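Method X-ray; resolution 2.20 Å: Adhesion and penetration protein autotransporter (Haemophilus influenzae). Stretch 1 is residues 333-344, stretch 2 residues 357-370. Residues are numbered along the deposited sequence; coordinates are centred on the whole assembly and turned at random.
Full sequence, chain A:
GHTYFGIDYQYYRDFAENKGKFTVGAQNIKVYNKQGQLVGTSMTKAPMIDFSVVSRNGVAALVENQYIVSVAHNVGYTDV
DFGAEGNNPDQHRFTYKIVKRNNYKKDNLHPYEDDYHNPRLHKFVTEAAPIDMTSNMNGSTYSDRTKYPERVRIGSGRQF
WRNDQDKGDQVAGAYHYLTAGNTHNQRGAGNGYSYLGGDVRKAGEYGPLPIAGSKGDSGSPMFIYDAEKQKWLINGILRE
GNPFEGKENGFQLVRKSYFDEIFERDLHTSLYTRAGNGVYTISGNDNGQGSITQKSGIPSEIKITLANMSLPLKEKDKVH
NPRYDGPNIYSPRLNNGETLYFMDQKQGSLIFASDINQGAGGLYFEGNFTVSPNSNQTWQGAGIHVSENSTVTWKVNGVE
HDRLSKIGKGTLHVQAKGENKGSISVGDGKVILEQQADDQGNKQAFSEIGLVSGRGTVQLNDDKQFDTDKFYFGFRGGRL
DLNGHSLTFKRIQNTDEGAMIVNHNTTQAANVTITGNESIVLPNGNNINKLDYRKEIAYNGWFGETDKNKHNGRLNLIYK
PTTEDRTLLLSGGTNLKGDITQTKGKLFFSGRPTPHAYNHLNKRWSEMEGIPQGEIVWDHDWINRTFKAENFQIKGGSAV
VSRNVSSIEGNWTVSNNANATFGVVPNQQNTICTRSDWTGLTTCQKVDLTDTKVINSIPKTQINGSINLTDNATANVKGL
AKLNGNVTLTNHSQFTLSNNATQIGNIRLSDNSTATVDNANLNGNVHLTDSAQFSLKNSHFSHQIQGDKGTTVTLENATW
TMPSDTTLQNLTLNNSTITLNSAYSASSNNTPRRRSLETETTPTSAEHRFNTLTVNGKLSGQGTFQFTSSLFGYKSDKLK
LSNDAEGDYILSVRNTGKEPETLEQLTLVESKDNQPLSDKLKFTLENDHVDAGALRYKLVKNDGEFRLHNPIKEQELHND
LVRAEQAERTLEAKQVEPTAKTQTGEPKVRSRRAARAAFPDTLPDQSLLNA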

# COMPACT_ATOMS: atom_id res chain seq x y z
N ARG A 333 1.62 14.13 -78.63
CA ARG A 333 3.01 13.98 -78.20
C ARG A 333 3.16 13.03 -77.01
O ARG A 333 4.04 12.18 -76.99
CB ARG A 333 3.59 15.35 -77.84
CG ARG A 333 4.94 15.30 -77.14
CD ARG A 333 5.43 16.70 -76.81
NE ARG A 333 5.59 17.51 -78.02
CZ ARG A 333 5.95 18.79 -78.04
NH1 ARG A 333 6.19 19.43 -76.91
NH2 ARG A 333 6.06 19.43 -79.20
N LEU A 334 2.29 13.19 -76.01
CA LEU A 334 2.37 12.36 -74.81
C LEU A 334 1.68 11.02 -75.03
O LEU A 334 2.17 9.99 -74.57
CB LEU A 334 1.77 13.09 -73.61
CG LEU A 334 2.46 14.39 -73.19
CD1 LEU A 334 1.73 15.05 -72.04
CD2 LEU A 334 3.90 14.14 -72.81
N ASN A 335 0.56 11.03 -75.74
CA ASN A 335 -0.20 9.80 -75.94
C ASN A 335 0.54 8.79 -76.79
O ASN A 335 0.16 7.62 -76.85
CB ASN A 335 -1.57 10.07 -76.57
CG ASN A 335 -2.36 8.79 -76.78
OD1 ASN A 335 -2.72 8.10 -75.83
ND2 ASN A 335 -2.62 8.46 -78.04
N ASN A 336 1.59 9.25 -77.46
CA ASN A 336 2.37 8.36 -78.33
C ASN A 336 3.06 7.25 -77.55
O ASN A 336 3.26 6.15 -78.07
CB ASN A 336 3.39 9.15 -79.16
CG ASN A 336 3.90 8.35 -80.35
OD1 ASN A 336 5.08 7.98 -80.40
ND2 ASN A 336 3.02 8.07 -81.30
N GLY A 337 3.42 7.54 -76.31
CA GLY A 337 4.09 6.57 -75.45
C GLY A 337 3.21 5.40 -75.07
O GLY A 337 2.06 5.57 -74.68
N GLU A 338 3.75 4.19 -75.18
CA GLU A 338 3.05 3.00 -74.73
C GLU A 338 3.50 2.58 -73.33
O GLU A 338 4.60 2.91 -72.89
CB GLU A 338 3.25 1.85 -75.72
CG GLU A 338 4.71 1.43 -75.91
CD GLU A 338 4.86 0.22 -76.82
OE1 GLU A 338 4.38 -0.87 -76.43
OE2 GLU A 338 5.45 0.34 -77.91
N THR A 339 2.64 1.87 -72.63
CA THR A 339 2.96 1.36 -71.30
C THR A 339 3.66 0.00 -71.43
O THR A 339 3.32 -0.79 -72.31
CB THR A 339 1.70 1.27 -70.43
OG1 THR A 339 1.28 2.60 -70.10
CG2 THR A 339 1.95 0.49 -69.15
N LEU A 340 4.65 -0.25 -70.59
CA LEU A 340 5.43 -1.48 -70.70
C LEU A 340 5.21 -2.35 -69.49
O LEU A 340 5.01 -1.85 -68.38
CB LEU A 340 6.91 -1.16 -70.83
CG LEU A 340 7.32 -0.29 -72.01
CD1 LEU A 340 8.75 0.19 -71.80
CD2 LEU A 340 7.18 -1.03 -73.34
N TYR A 341 5.24 -3.66 -69.70
CA TYR A 341 5.02 -4.62 -68.62
C TYR A 341 6.19 -5.59 -68.55
O TYR A 341 6.46 -6.32 -69.50
CB TYR A 341 3.70 -5.38 -68.81
CG TYR A 341 3.41 -6.40 -67.73
CD1 TYR A 341 2.91 -6.02 -66.50
CD2 TYR A 341 3.62 -7.76 -67.95
CE1 TYR A 341 2.64 -6.95 -65.50
CE2 TYR A 341 3.36 -8.70 -66.97
CZ TYR A 341 2.87 -8.30 -65.75
OH TYR A 341 2.60 -9.23 -64.77
N PHE A 342 6.89 -5.58 -67.42
CA PHE A 342 8.05 -6.42 -67.21
C PHE A 342 7.75 -7.44 -66.12
O PHE A 342 7.36 -7.07 -65.01
CB PHE A 342 9.25 -5.60 -66.74
CG PHE A 342 9.82 -4.67 -67.77
CD1 PHE A 342 10.85 -5.08 -68.60
CD2 PHE A 342 9.36 -3.36 -67.88
CE1 PHE A 342 11.40 -4.21 -69.54
CE2 PHE A 342 9.90 -2.49 -68.82
CZ PHE A 342 10.92 -2.91 -69.65
N MET A 343 7.94 -8.71 -66.45
CA MET A 343 7.78 -9.77 -65.47
C MET A 343 9.05 -10.62 -65.39
O MET A 343 9.71 -10.87 -66.40
CB MET A 343 6.59 -10.65 -65.86
CG MET A 343 6.24 -11.70 -64.82
SD MET A 343 5.22 -13.01 -65.52
CE MET A 343 4.36 -12.11 -66.82
N ASP A 344 9.43 -11.03 -64.19
CA ASP A 344 10.52 -11.96 -63.94
C ASP A 344 10.30 -12.71 -62.64
O ASP A 344 9.91 -12.15 -61.67
CB ASP A 344 11.86 -11.24 -63.93
CG ASP A 344 13.04 -12.17 -64.13
OD1 ASP A 344 13.59 -12.21 -65.18
OD2 ASP A 344 13.49 -12.79 -63.22
N ASN A 357 11.82 9.20 -72.18
CA ASN A 357 10.57 9.89 -71.98
C ASN A 357 9.44 9.11 -72.63
O ASN A 357 9.22 9.16 -73.80
CB ASN A 357 10.63 11.31 -72.50
CG ASN A 357 9.41 12.13 -72.17
OD1 ASN A 357 8.44 11.66 -71.65
ND2 ASN A 357 9.49 13.37 -72.44
N GLN A 358 8.76 8.37 -71.78
CA GLN A 358 7.67 7.52 -72.15
C GLN A 358 6.35 8.27 -72.43
O GLN A 358 5.41 7.71 -72.89
CB GLN A 358 7.52 6.50 -71.04
CG GLN A 358 7.48 5.08 -71.50
CD GLN A 358 7.44 4.07 -70.38
OE1 GLN A 358 8.00 4.27 -69.34
NE2 GLN A 358 6.80 3.01 -70.61
N GLY A 359 6.32 9.55 -72.14
CA GLY A 359 5.12 10.31 -72.26
C GLY A 359 4.04 9.83 -71.33
O GLY A 359 4.21 9.87 -70.15
N ALA A 360 2.94 9.35 -71.89
CA ALA A 360 1.84 8.86 -71.05
C ALA A 360 1.96 7.37 -70.77
O ALA A 360 1.15 6.79 -70.02
CB ALA A 360 0.50 9.17 -71.69
N GLY A 361 2.96 6.73 -71.37
CA GLY A 361 3.24 5.34 -71.09
C GLY A 361 3.83 5.21 -69.69
O GLY A 361 4.60 6.08 -69.26
N GLY A 362 3.47 4.14 -68.99
CA GLY A 362 3.98 3.89 -67.66
C GLY A 362 4.71 2.56 -67.56
O GLY A 362 4.91 1.89 -68.58
N LEU A 363 5.10 2.19 -66.35
CA LEU A 363 5.82 0.94 -66.11
C LEU A 363 5.14 0.04 -65.07
O LEU A 363 4.84 0.47 -63.96
CB LEU A 363 7.25 1.23 -65.65
CG LEU A 363 8.20 2.01 -66.54
CD1 LEU A 363 9.35 2.52 -65.70
CD2 LEU A 363 8.71 1.11 -67.67
N TYR A 364 4.93 -1.22 -65.44
CA TYR A 364 4.46 -2.23 -64.51
C TYR A 364 5.57 -3.24 -64.25
O TYR A 364 6.19 -3.73 -65.20
CB TYR A 364 3.22 -2.96 -65.06
CG TYR A 364 1.95 -2.14 -65.00
CD1 TYR A 364 1.75 -1.07 -65.86
CD2 TYR A 364 0.95 -2.45 -64.09
CE1 TYR A 364 0.59 -0.32 -65.81
CE2 TYR A 364 -0.22 -1.70 -64.04
CZ TYR A 364 -0.39 -0.64 -64.90
OH TYR A 364 -1.55 0.10 -64.84
N PHE A 365 5.82 -3.54 -62.98
CA PHE A 365 6.81 -4.56 -62.65
C PHE A 365 6.17 -5.70 -61.86
O PHE A 365 5.53 -5.47 -60.83
CB PHE A 365 7.99 -3.96 -61.87
CG PHE A 365 8.85 -3.03 -62.69
CD1 PHE A 365 9.86 -3.53 -63.51
CD2 PHE A 365 8.65 -1.65 -62.66
CE1 PHE A 365 10.66 -2.67 -64.26
CE2 PHE A 365 9.44 -0.79 -63.41
CZ PHE A 365 10.45 -1.31 -64.22
N GLU A 366 6.31 -6.91 -62.37
CA GLU A 366 5.87 -8.11 -61.66
C GLU A 366 7.10 -8.98 -61.35
O GLU A 366 7.67 -9.58 -62.25
CB GLU A 366 4.84 -8.88 -62.49
CG GLU A 366 4.61 -10.30 -62.04
CD GLU A 366 3.45 -10.44 -61.08
OE1 GLU A 366 2.29 -10.28 -61.52
OE2 GLU A 366 3.70 -10.72 -59.88
N GLY A 367 7.50 -9.04 -60.08
CA GLY A 367 8.73 -9.71 -59.71
C GLY A 367 9.83 -8.70 -59.44
O GLY A 367 9.66 -7.50 -59.70
N ASN A 368 10.96 -9.16 -58.92
CA ASN A 368 12.04 -8.26 -58.54
C ASN A 368 12.84 -7.79 -59.75
O ASN A 368 13.10 -8.57 -60.66
CB ASN A 368 12.97 -8.93 -57.54
CG ASN A 368 12.22 -9.43 -56.32
OD1 ASN A 368 11.34 -8.75 -55.80
ND2 ASN A 368 12.57 -10.64 -55.87
N PHE A 369 13.20 -6.52 -59.75
CA PHE A 369 14.00 -5.94 -60.83
C PHE A 369 15.08 -5.01 -60.31
O PHE A 369 14.91 -4.35 -59.28
CB PHE A 369 13.11 -5.19 -61.83
CG PHE A 369 12.49 -6.07 -62.87
CD1 PHE A 369 11.37 -6.82 -62.58
CD2 PHE A 369 13.05 -6.16 -64.13
CE1 PHE A 369 10.80 -7.65 -63.54
CE2 PHE A 369 12.49 -6.99 -65.10
CZ PHE A 369 11.36 -7.73 -64.80
N THR A 370 16.19 -4.97 -61.03
CA THR A 370 17.25 -4.00 -60.82
C THR A 370 17.24 -3.10 -62.04
O THR A 370 17.37 -3.58 -63.17
CB THR A 370 18.63 -4.66 -60.68
OG1 THR A 370 18.62 -5.57 -59.57
CG2 THR A 370 19.72 -3.61 -60.46
O HOH W 1 10.93 -12.10 -59.09

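The most unusual feature of this contact is the glycine-rich turn that leads into the strand pairing, where Gly 359 and Gly 361 of the turn, and Gly 337 of the facing stretch, bring bare backbone into direct contact. Gln 358 to Gly 361 forms a type II' beta turn, closed by Gly 361 N to Gln 358 O at 3.0 Å. An ideal CB built on Gly 359 would lie 2.6 Å from Leu 334 O, and its positive phi (63°) independently favours glycine. A CB on Gly 361 would fall 2.0 Å from Glu 338 O, and one on Gly 337, across the interface, 1.6 Å from Gln 358 O. Two of these alpha carbons make CA-H...O contacts: Gly 337 CA to Gln 358 O at 3.1 Å (169° at H) and Gly 361 CA to Glu 338 O at 3.3 Å.

Polar bonds fix the turn in place. Ala 360 N donates to Leu 334 O (2.9 Å), Gly 362 N to Thr 339 OG1 (2.9 Å, 166°), and Gln 358 NE2 to Glu 338 O (3.2 Å). The same NE2 also makes a weak bond to Gly 362 O (3.0 Å, 125°), so this side chain links both backbones.

Beyond the turn the strands run parallel, their axes 14° apart and 4.8 Å at closest approach. The hydrogen bonds alternate between donors of the two stretches, as parallel pairing requires: Leu 340 N to Gly 362 O (2.9 Å), Tyr 364 N to Leu 340 O (3.0 Å), Phe 342 N to Tyr 364 O (3.0 Å), Glu 366 N to Phe 342 O (2.8 Å) and Asp 344 N to Glu 366 O (3.0 Å). All have angles of at least 162°.

Three of the four in-register pairs place identical residues side by side; the fourth sets Met 343 beside Glu 366. On one face, Leu 340 CD1 lies 4.2 Å from Leu 363 CD2, and the rings of Phe 342 and Phe 365 are near parallel (14°) but slid apart, with centroids separated by 5.5 Å and little overlap. Phe 369 extends this apolar group: the edge of Phe 342 points toward its face in an offset arrangement (planes at 68°), while Phe 342 CB approaches Phe 369 CZ to 3.6 Å. On the other face, Tyr 364 CB sits at the edge of the Tyr 341 ring, 3.4 Å from Tyr 341 CD1, and Met 343 CG packs 3.5 Å from Glu 366 CG, an aliphatic contact despite the carboxylate beyond.

At the far end, a CB on Gly 367 would clash with Asp 344 O at 1.9 Å. A water bridges the two stretches there, donating to Asp 344 O (2.8 Å) and accepting from Asn 368 N (2.9 Å).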